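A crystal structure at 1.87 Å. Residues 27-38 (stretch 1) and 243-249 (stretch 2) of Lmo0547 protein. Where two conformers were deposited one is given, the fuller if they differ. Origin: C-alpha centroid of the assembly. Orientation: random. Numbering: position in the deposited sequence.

Stretch 1, residues 27-38: DMSEEEALNFLA
Stretch 2 243-249: IVITDRM

This is a small helix-on-strand contact, apolar along most of its length and closed at one end by an arginine that grips a backbone carbonyl. The two stretches bury 305 Å² in all. Residues 30-38 form a helix with phi/psi near -60/-43. Residues 243-246 are extended and lead directly into a second helix at Asp247. Helix and strand run at 144°, closer to antiparallel than parallel, and their axes approach to 8.7 Å. In register, Leu37 lies nearest Thr246, with CA atoms 6.7 Å apart.

Leu37 is the main apolar anchor. Its CA-to-CB bond points toward the strand, with chi1 t and chi2 p. Leu37 CD1 lies 3.5 Å from Val244 CG1; Val244 is chi1 t and also points toward its partner. The same Leu37 CD1 packs 3.8 Å from Ile245 N, so it rests on the strand backbone as well. Ile245 itself points away. One helical turn before Leu37, Ala33 faces the strand, its CB 4.2 Å from Thr246 CG2. Ala33 CB also lies 3.8 Å from Arg248 NH1. Leu37, Ala33, Val244 and Thr246 are buried, which suits apolar or methyl-bearing side chains.

Thr246, chi1 p, has two roles. Its methyl packs against Ala33, while Thr246 OG1 accepts from Met249 N at 3.1 Å and caps the second helix. Ser29, chi1 p, caps the first: Ser29 OG accepts from Glu32 N at 3.0 Å. In return, Ser29 N donates to Glu32 OE1 at 2.6 Å.

The CA-to-CB bond of partly exposed Arg248 points toward stretch 1, with chi1 t, chi2 143°, chi3 p and chi4 -163°. Its long side chain lets Arg248 NH1 donate to Met28 O at 2.7 Å; Arg248 NH2 adds a weak bond to Met28 O at 3.1 Å. The carbonyl oxygen lies near the guanidinium plane, at its edge. Met28 is selenomethionine; its CA-to-CB bond points toward stretch 2, but its end leads away.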

ATOM      1  N   ASP A  27      21.289  14.759  -1.089  1.00 48.64           N
ATOM      2  CA  ASP A  27      20.852  16.155  -1.046  1.00 48.32           C
ATOM      3  C   ASP A  27      19.752  16.160  -2.054  1.00 43.37           C
ATOM      4  O   ASP A  27      19.948  16.598  -3.173  1.00 47.60           O
ATOM      5  CB  ASP A  27      21.992  17.121  -1.459  1.00 55.78           C
ATOM      6  CG  ASP A  27      22.841  17.647  -0.255  1.00 60.15           C
ATOM      7  OD1 ASP A  27      22.315  18.234   0.725  1.00 61.45           O
ATOM      8  OD2 ASP A  27      24.089  17.530  -0.315  1.00 71.88           O
HETATM    9  N   MSE A  28      18.616  15.607  -1.651  1.00 35.62           N
HETATM   10  CA  MSE A  28      17.428  15.482  -2.487  1.00 33.98           C
HETATM   11  C   MSE A  28      16.217  16.147  -1.946  1.00 35.55           C
HETATM   12  O   MSE A  28      15.940  16.096  -0.743  1.00 35.18           O
HETATM   13  CB  MSE A  28      17.160  13.964  -2.504  1.00 31.22           C
HETATM   14  CG  MSE A  28      18.214  13.193  -3.280  1.00 30.98           C
HETATM   15 SE   MSE A  28      17.844  11.214  -3.071  0.65 32.70          SE
HETATM   16  CE  MSE A  28      18.785  10.669  -4.653  1.00 31.90           C
ATOM     17  N   SER A  29      15.400  16.722  -2.832  1.00 40.06           N
ATOM     18  CA  SER A  29      14.065  17.182  -2.459  1.00 42.55           C
ATOM     19  C   SER A  29      13.150  15.996  -2.102  1.00 43.91           C
ATOM     20  O   SER A  29      13.491  14.832  -2.342  1.00 38.57           O
ATOM     21  CB  SER A  29      13.447  17.951  -3.631  1.00 46.87           C
ATOM     22  OG  SER A  29      13.028  17.058  -4.664  1.00 45.25           O
ATOM     23  N   GLU A  30      11.981  16.272  -1.545  1.00 46.35           N
ATOM     24  CA  GLU A  30      11.056  15.183  -1.246  1.00 50.06           C
ATOM     25  C   GLU A  30      10.750  14.368  -2.519  1.00 48.65           C
ATOM     26  O   GLU A  30      10.733  13.145  -2.463  1.00 43.13           O
ATOM     27  CB  GLU A  30       9.747  15.701  -0.666  1.00 53.29           C
ATOM     28  CG  GLU A  30       8.879  14.625  -0.044  1.00 55.01           C
ATOM     29  CD  GLU A  30       7.523  15.178   0.392  1.00 60.35           C
ATOM     30  OE1 GLU A  30       7.490  15.961   1.383  1.00 64.23           O
ATOM     31  OE2 GLU A  30       6.506  14.843  -0.263  1.00 54.89           O
ATOM     32  N   GLU A  31      10.530  15.062  -3.640  1.00 49.40           N
ATOM     33  CA  GLU A  31      10.189  14.460  -4.938  0.60 49.16           C
ATOM     34  C   GLU A  31      11.350  13.629  -5.482  1.00 44.98           C
ATOM     35  O   GLU A  31      11.184  12.546  -6.034  1.00 40.39           O
ATOM     36  CB  GLU A  31       9.856  15.561  -5.971  0.60 53.31           C
ATOM     37  CG  GLU A  31       8.911  16.669  -5.510  0.60 54.60           C
ATOM     38  CD  GLU A  31       8.378  17.498  -6.666  0.60 56.28           C
ATOM     39  OE1 GLU A  31       7.226  17.983  -6.573  0.60 55.69           O
ATOM     40  OE2 GLU A  31       9.110  17.668  -7.668  0.60 57.77           O
ATOM     41  N   GLU A  32      12.552  14.159  -5.363  1.00 39.54           N
ATOM     42  CA  GLU A  32      13.741  13.396  -5.833  1.00 37.79           C
ATOM     43  C   GLU A  32      14.009  12.121  -4.928  1.00 32.81           C
ATOM     44  O   GLU A  32      14.398  11.038  -5.408  1.00 29.68           O
ATOM     45  CB  GLU A  32      14.971  14.290  -5.844  1.00 39.94           C
ATOM     46  CG  GLU A  32      14.779  15.545  -6.706  1.00 43.81           C
ATOM     47  CD  GLU A  32      15.770  16.654  -6.408  1.00 46.10           C
ATOM     48  OE1 GLU A  32      16.264  16.755  -5.263  1.00 45.79           O
ATOM     49  OE2 GLU A  32      16.057  17.408  -7.356  1.00 49.10           O
ATOM     50  N   ALA A  33      13.792  12.291  -3.638  1.00 31.28           N
ATOM     51  CA  ALA A  33      13.893  11.192  -2.687  1.00 31.09           C
ATOM     52  C   ALA A  33      12.865  10.080  -3.016  1.00 31.19           C
ATOM     53  O   ALA A  33      13.186   8.887  -2.954  1.00 26.16           O
ATOM     54  CB  ALA A  33      13.674  11.731  -1.294  1.00 32.23           C
ATOM     55  N   LEU A  34      11.629  10.472  -3.352  1.00 28.83           N
ATOM     56  CA  LEU A  34      10.598   9.484  -3.729  1.00 28.26           C
ATOM     57  C   LEU A  34      11.009   8.620  -4.900  1.00 25.76           C
ATOM     58  O   LEU A  34      10.796   7.391  -4.831  1.00 25.16           O
ATOM     59  CB  LEU A  34       9.263  10.167  -4.026  1.00 31.67           C
ATOM     60  CG  LEU A  34       8.113   9.301  -4.510  1.00 32.17           C
ATOM     61  CD1 LEU A  34       7.776   8.276  -3.483  1.00 29.93           C
ATOM     62  CD2 LEU A  34       6.875  10.177  -4.761  1.00 35.35           C
ATOM     63  N   ASN A  35      11.584   9.197  -5.961  1.00 25.15           N
ATOM     64  CA  ASN A  35      12.071   8.395  -7.083  1.00 26.65           C
ATOM     65  C   ASN A  35      13.228   7.425  -6.719  1.00 26.50           C
ATOM     66  O   ASN A  35      13.278   6.291  -7.172  1.00 24.88           O
ATOM     67  CB  ASN A  35      12.500   9.265  -8.272  1.00 30.44           C
ATOM     68  CG  ASN A  35      11.321  10.012  -8.877  1.00 33.14           C
ATOM     69  OD1 ASN A  35      10.255   9.435  -9.059  1.00 36.41           O
ATOM     70  ND2 ASN A  35      11.473  11.301  -9.108  1.00 34.78           N
ATOM     71  N   PHE A  36      14.141   7.910  -5.888  1.00 25.74           N
ATOM     72  CA  PHE A  36      15.235   7.129  -5.429  1.00 24.73           C
ATOM     73  C   PHE A  36      14.721   5.993  -4.517  1.00 21.11           C
ATOM     74  O   PHE A  36      15.168   4.839  -4.662  1.00 20.82           O
ATOM     75  CB  PHE A  36      16.189   8.068  -4.649  1.00 26.97           C
ATOM     76  CG  PHE A  36      17.394   7.387  -4.118  1.00 30.03           C
ATOM     77  CD1 PHE A  36      18.237   6.702  -4.949  1.00 31.65           C
ATOM     78  CD2 PHE A  36      17.660   7.391  -2.774  1.00 32.86           C
ATOM     79  CE1 PHE A  36      19.349   6.059  -4.444  1.00 35.03           C
ATOM     80  CE2 PHE A  36      18.803   6.759  -2.281  1.00 33.64           C
ATOM     81  CZ  PHE A  36      19.621   6.082  -3.113  1.00 32.55           C
ATOM     82  N   LEU A  37      13.783   6.310  -3.624  1.00 20.92           N
ATOM     83  CA  LEU A  37      13.121   5.280  -2.764  1.00 21.34           C
ATOM     84  C   LEU A  37      12.482   4.206  -3.619  1.00 20.39           C
ATOM     85  O   LEU A  37      12.664   3.016  -3.346  1.00 18.33           O
ATOM     86  CB  LEU A  37      12.115   5.923  -1.854  1.00 23.83           C
ATOM     87  CG  LEU A  37      11.321   5.050  -0.919  1.00 27.29           C
ATOM     88  CD1 LEU A  37      12.205   4.334   0.076  1.00 28.67           C
ATOM     89  CD2 LEU A  37      10.367   5.967  -0.157  1.00 31.47           C
ATOM     90  N   ALA A  38      11.793   4.605  -4.687  1.00 18.10           N
ATOM     91  CA  ALA A  38      11.199   3.617  -5.595  1.00 19.08           C
ATOM     92  C   ALA A  38      12.208   2.701  -6.248  1.00 18.35           C
ATOM     93  O   ALA A  38      11.981   1.466  -6.364  1.00 17.21           O
ATOM     94  CB  ALA A  38      10.307   4.287  -6.627  1.00 19.24           C
ATOM     95  N   ILE A 243       9.129  -2.056   6.266  1.00 20.18           N
ATOM     96  CA  ILE A 243       9.035  -0.705   5.708  0.70 22.67           C
ATOM     97  C   ILE A 243      10.226  -0.360   4.896  1.00 22.29           C
ATOM     98  O   ILE A 243      11.387  -0.781   5.221  1.00 23.91           O
ATOM     99  CB  ILE A 243       8.872   0.397   6.771  0.70 25.11           C
ATOM    100  CG1 ILE A 243       9.966   0.390   7.826  0.70 27.38           C
ATOM    101  CG2 ILE A 243       7.508   0.315   7.423  0.70 24.95           C
ATOM    102  CD1 ILE A 243       9.896   1.665   8.647  0.70 29.88           C
ATOM    103  N   VAL A 244       9.988   0.376   3.820  1.00 21.93           N
ATOM    104  CA  VAL A 244      11.023   0.930   2.982  1.00 22.31           C
ATOM    105  C   VAL A 244      10.781   2.426   3.033  1.00 24.06           C
ATOM    106  O   VAL A 244       9.720   2.916   2.581  1.00 21.51           O
ATOM    107  CB  VAL A 244      10.971   0.437   1.515  1.00 23.37           C
ATOM    108  CG1 VAL A 244      12.182   0.925   0.781  1.00 26.55           C
ATOM    109  CG2 VAL A 244      10.959  -1.095   1.484  1.00 26.02           C
ATOM    110  N   ILE A 245      11.724   3.133   3.654  1.00 23.37           N
ATOM    111  CA  ILE A 245      11.652   4.574   3.832  1.00 23.43           C
ATOM    112  C   ILE A 245      13.010   5.229   3.751  1.00 23.87           C
ATOM    113  O   ILE A 245      14.042   4.550   3.784  1.00 24.12           O
ATOM    114  CB  ILE A 245      10.981   5.008   5.149  1.00 25.83           C
ATOM    115  CG1 ILE A 245      11.772   4.515   6.345  1.00 27.11           C
ATOM    116  CG2 ILE A 245       9.503   4.565   5.195  1.00 26.45           C
ATOM    117  CD1 ILE A 245      11.230   5.112   7.654  1.00 29.00           C
ATOM    118  N   THR A 246      12.989   6.547   3.665  1.00 24.81           N
ATOM    119  CA  THR A 246      14.183   7.336   3.562  1.00 25.62           C
ATOM    120  C   THR A 246      14.768   7.525   4.952  1.00 25.85           C
ATOM    121  O   THR A 246      14.095   7.372   5.965  1.00 23.83           O
ATOM    122  CB  THR A 246      13.942   8.744   2.979  1.00 27.53           C
ATOM    123  OG1 THR A 246      13.038   9.472   3.780  1.00 29.89           O
ATOM    124  CG2 THR A 246      13.468   8.701   1.542  1.00 28.90           C
ATOM    125  N   ASP A 247      16.016   7.887   5.006  1.00 28.80           N
ATOM    126  CA  ASP A 247      16.620   8.186   6.327  1.00 31.00           C
ATOM    127  C   ASP A 247      16.051   9.431   6.971  1.00 31.94           C
ATOM    128  O   ASP A 247      15.954   9.514   8.208  1.00 33.12           O
ATOM    129  CB  ASP A 247      18.170   8.244   6.247  1.00 32.31           C
ATOM    130  CG  ASP A 247      18.671   9.177   5.207  1.00 34.72           C
ATOM    131  OD1 ASP A 247      17.852   9.867   4.518  1.00 36.31           O
ATOM    132  OD2 ASP A 247      19.944   9.218   5.078  1.00 38.71           O
ATOM    133  N   ARG A 248      15.662  10.398   6.143  1.00 33.72           N
ATOM    134  CA  ARG A 248      14.959  11.602   6.626  0.60 34.07           C
ATOM    135  C   ARG A 248      13.626  11.250   7.332  1.00 33.46           C
ATOM    136  O   ARG A 248      13.323  11.771   8.413  1.00 32.20           O
ATOM    137  CB  ARG A 248      14.726  12.548   5.451  0.60 35.23           C
ATOM    138  CG  ARG A 248      14.620  14.031   5.780  0.60 38.68           C
ATOM    139  CD  ARG A 248      15.276  14.872   4.685  0.60 39.32           C
ATOM    140  NE  ARG A 248      14.881  14.442   3.340  0.60 38.57           N
ATOM    141  CZ  ARG A 248      15.521  14.754   2.210  0.60 38.34           C
ATOM    142  NH1 ARG A 248      15.060  14.306   1.056  0.60 39.14           N
ATOM    143  NH2 ARG A 248      16.587  15.520   2.218  0.60 39.36           N
HETATM  144  N   MSE A 249      12.838  10.352   6.723  1.00 30.39           N
HETATM  145  CA  MSE A 249      11.593   9.905   7.316  1.00 31.79           C
HETATM  146  C   MSE A 249      11.898   9.095   8.546  1.00 30.95           C
HETATM  147  O   MSE A 249      11.190   9.204   9.526  1.00 30.95           O
HETATM  148  CB  MSE A 249      10.814   8.999   6.368  1.00 31.32           C
HETATM  149  CG  MSE A 249       9.566   8.400   6.988  1.00 36.19           C
HETATM  150 SE   MSE A 249       8.133   9.752   7.247  0.65 43.93          SE
HETATM  151  CE  MSE A 249       8.614  10.717   5.613  1.00 40.31           C
TER